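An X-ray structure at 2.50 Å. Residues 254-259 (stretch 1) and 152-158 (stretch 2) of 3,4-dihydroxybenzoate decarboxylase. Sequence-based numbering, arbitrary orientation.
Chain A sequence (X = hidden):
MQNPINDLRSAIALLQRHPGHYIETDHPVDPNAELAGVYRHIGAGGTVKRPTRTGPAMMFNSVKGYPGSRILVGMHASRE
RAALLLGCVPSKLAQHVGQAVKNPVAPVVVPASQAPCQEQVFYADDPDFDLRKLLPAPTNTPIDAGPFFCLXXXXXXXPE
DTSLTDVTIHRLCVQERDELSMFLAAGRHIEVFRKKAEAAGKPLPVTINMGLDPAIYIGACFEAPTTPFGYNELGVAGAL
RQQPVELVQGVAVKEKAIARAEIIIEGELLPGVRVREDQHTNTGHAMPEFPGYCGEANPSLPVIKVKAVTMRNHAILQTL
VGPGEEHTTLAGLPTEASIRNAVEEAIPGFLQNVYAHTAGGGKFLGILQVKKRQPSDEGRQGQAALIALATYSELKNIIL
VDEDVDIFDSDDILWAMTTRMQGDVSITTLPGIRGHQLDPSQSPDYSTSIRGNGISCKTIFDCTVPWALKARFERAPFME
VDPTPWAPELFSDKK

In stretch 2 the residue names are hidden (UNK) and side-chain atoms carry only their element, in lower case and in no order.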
# COMPACT_ATOMS: atom_id res chain seq x y z
N LYS A 254 57.31 -2.95 -18.85
CA LYS A 254 57.71 -1.98 -17.83
C LYS A 254 56.75 -2.05 -16.64
O LYS A 254 55.96 -1.14 -16.37
CB LYS A 254 57.75 -0.58 -18.43
CG LYS A 254 58.65 -0.44 -19.64
CD LYS A 254 60.11 -0.60 -19.27
CE LYS A 254 61.01 -0.40 -20.47
NZ LYS A 254 60.73 -1.40 -21.54
N GLU A 255 56.83 -3.17 -15.92
CA GLU A 255 56.01 -3.39 -14.74
C GLU A 255 56.56 -4.58 -13.98
O GLU A 255 57.17 -5.48 -14.57
CB GLU A 255 54.54 -3.63 -15.13
CG GLU A 255 53.57 -3.58 -13.96
CD GLU A 255 53.67 -2.29 -13.17
OE1 GLU A 255 54.24 -2.31 -12.06
OE2 GLU A 255 53.20 -1.25 -13.67
N LYS A 256 56.35 -4.58 -12.67
CA LYS A 256 56.79 -5.67 -11.82
C LYS A 256 55.74 -6.79 -11.78
O LYS A 256 54.59 -6.60 -12.18
CB LYS A 256 57.07 -5.17 -10.40
CG LYS A 256 58.23 -4.19 -10.32
CD LYS A 256 57.84 -2.93 -9.57
CE LYS A 256 58.92 -1.87 -9.67
NZ LYS A 256 58.44 -0.54 -9.19
N ALA A 257 56.16 -7.95 -11.30
CA ALA A 257 55.30 -9.12 -11.20
C ALA A 257 55.48 -9.78 -9.85
O ALA A 257 56.45 -9.54 -9.13
CB ALA A 257 55.59 -10.13 -12.32
N ILE A 258 54.51 -10.63 -9.50
CA ILE A 258 54.58 -11.38 -8.24
C ILE A 258 55.69 -12.41 -8.35
O ILE A 258 55.65 -13.31 -9.20
CB ILE A 258 53.24 -12.04 -7.92
CG1 ILE A 258 52.15 -10.98 -7.76
CG2 ILE A 258 53.35 -12.88 -6.66
CD1 ILE A 258 52.40 -10.01 -6.62
N ALA A 259 56.70 -12.29 -7.48
CA ALA A 259 57.88 -13.15 -7.59
C ALA A 259 57.54 -14.61 -7.31
O ALA A 259 58.07 -15.51 -7.96
CB ALA A 259 58.97 -12.66 -6.64
N UNK A 152 43.35 -13.59 -12.74
CA UNK A 152 44.54 -12.85 -13.10
C UNK A 152 44.72 -11.60 -12.26
O UNK A 152 43.97 -10.63 -12.40
N UNK A 153 45.70 -11.62 -11.37
CA UNK A 153 46.04 -10.44 -10.57
C UNK A 153 46.88 -9.51 -11.42
O UNK A 153 48.03 -9.82 -11.74
c UNK A 153 47.12 -9.71 -8.34
c UNK A 153 46.78 -10.85 -9.30
c UNK A 153 48.24 -10.10 -7.40
c UNK A 153 45.90 -9.27 -7.57
N UNK A 154 46.31 -8.36 -11.79
CA UNK A 154 46.93 -7.45 -12.74
C UNK A 154 47.62 -6.32 -11.98
O UNK A 154 47.00 -5.67 -11.13
c UNK A 154 45.24 -8.01 -14.51
c UNK A 154 46.56 -5.90 -14.67
c UNK A 154 45.90 -6.89 -13.73
N UNK A 155 48.89 -6.10 -12.29
CA UNK A 155 49.65 -4.97 -11.77
C UNK A 155 49.82 -3.93 -12.87
O UNK A 155 50.05 -4.28 -14.03
c UNK A 155 51.11 -6.59 -10.29
c UNK A 155 51.03 -5.41 -11.26
c UNK A 155 52.53 -6.79 -9.80
c UNK A 155 50.19 -6.38 -9.11
N UNK A 156 49.69 -2.66 -12.51
CA UNK A 156 49.83 -1.58 -13.48
C UNK A 156 50.24 -0.31 -12.75
O UNK A 156 50.02 -0.16 -11.55
c UNK A 156 48.54 -1.37 -14.27
N UNK A 157 50.83 0.62 -13.51
CA UNK A 157 51.28 1.89 -12.96
C UNK A 157 50.91 3.02 -13.91
O UNK A 157 50.78 2.82 -15.12
c UNK A 157 52.79 1.89 -12.72
o UNK A 157 53.14 1.03 -11.65
N UNK A 158 50.74 4.20 -13.34
CA UNK A 158 50.43 5.39 -14.12
C UNK A 158 51.51 5.62 -15.17
O UNK A 158 52.70 5.68 -14.82
c UNK A 158 49.73 7.83 -13.88
o UNK A 158 50.04 8.09 -15.06
o UNK A 158 48.96 8.56 -13.22
c UNK A 158 50.32 6.61 -13.20

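Position 152 carries no side-chain atom at all, and nothing of stretch 1 comes near it. A bare CA means glycine, G152, which lies within the strand, already under way, and adds nothing to the contact.

Position 153 has four carbons, forked at the second, with CB pointing toward stretch 1. One of the terminal carbons lies 4.0 Å from CG1 of I258. A fork one carbon beyond CB is the mark of leucine, so this is L153.

Position 154 shows three carbons, the first carrying the other two. Branching at CB with no further atoms gives valine, V154. Its side chain stays 7.4 Å or more from stretch 1, out of reach.

Position 155 again has four carbons forked at the second, and CB points toward the partner. One branch end comes 3.2 Å from the backbone O of K256 and 3.9 Å from CA of A257. This second leucine is L155, with CD1 as the atom that reaches the backbone; it has the largest covered area in its stretch. Its own carbonyl O also sits 3.6 Å from CG of E255, so the aliphatic part of that glutamate packs beside it.

Position 156 has a single carbon, directed away from stretch 1: alanine, A156. Its backbone does the touching, with C 3.2 Å from OE2 of E255.

Position 157 has one carbon and then one oxygen, with CB toward the partner; the oxygen lies 3.0 Å from OE2 of E255. One carbon ending in a hydroxyl is serine, S157, and its OG donates a hydrogen bond to that OE2. Its backbone N is also 3.0 Å from E255 OE2, but the angle is too poor for a hydrogen bond.

Position 158 has two carbons, the second carrying two oxygens, and its CB points away. This short carboxylate is aspartate, D158, whose oxygens are satisfied by partners other than stretch 1.

The two strands run nearly antiparallel, at 157°, with axes 7.6 Å apart at closest, yet no backbone hydrogen bond joins them. Side chains carry the contact instead. At one end I258 meets L153; L155 lies along the backbone from K256 to I258; at the other end E255 accepts from S157. The glutamate is braced within its own stretch, since OE1 accepts from K256 N at 3.2 Å while OE2 faces the serine. The rule to read here is alternation: 153, 155 and 157 point across, and one buried polar pair finishes an otherwise apolar row.

Stretch 2 152-158: GLVLASD
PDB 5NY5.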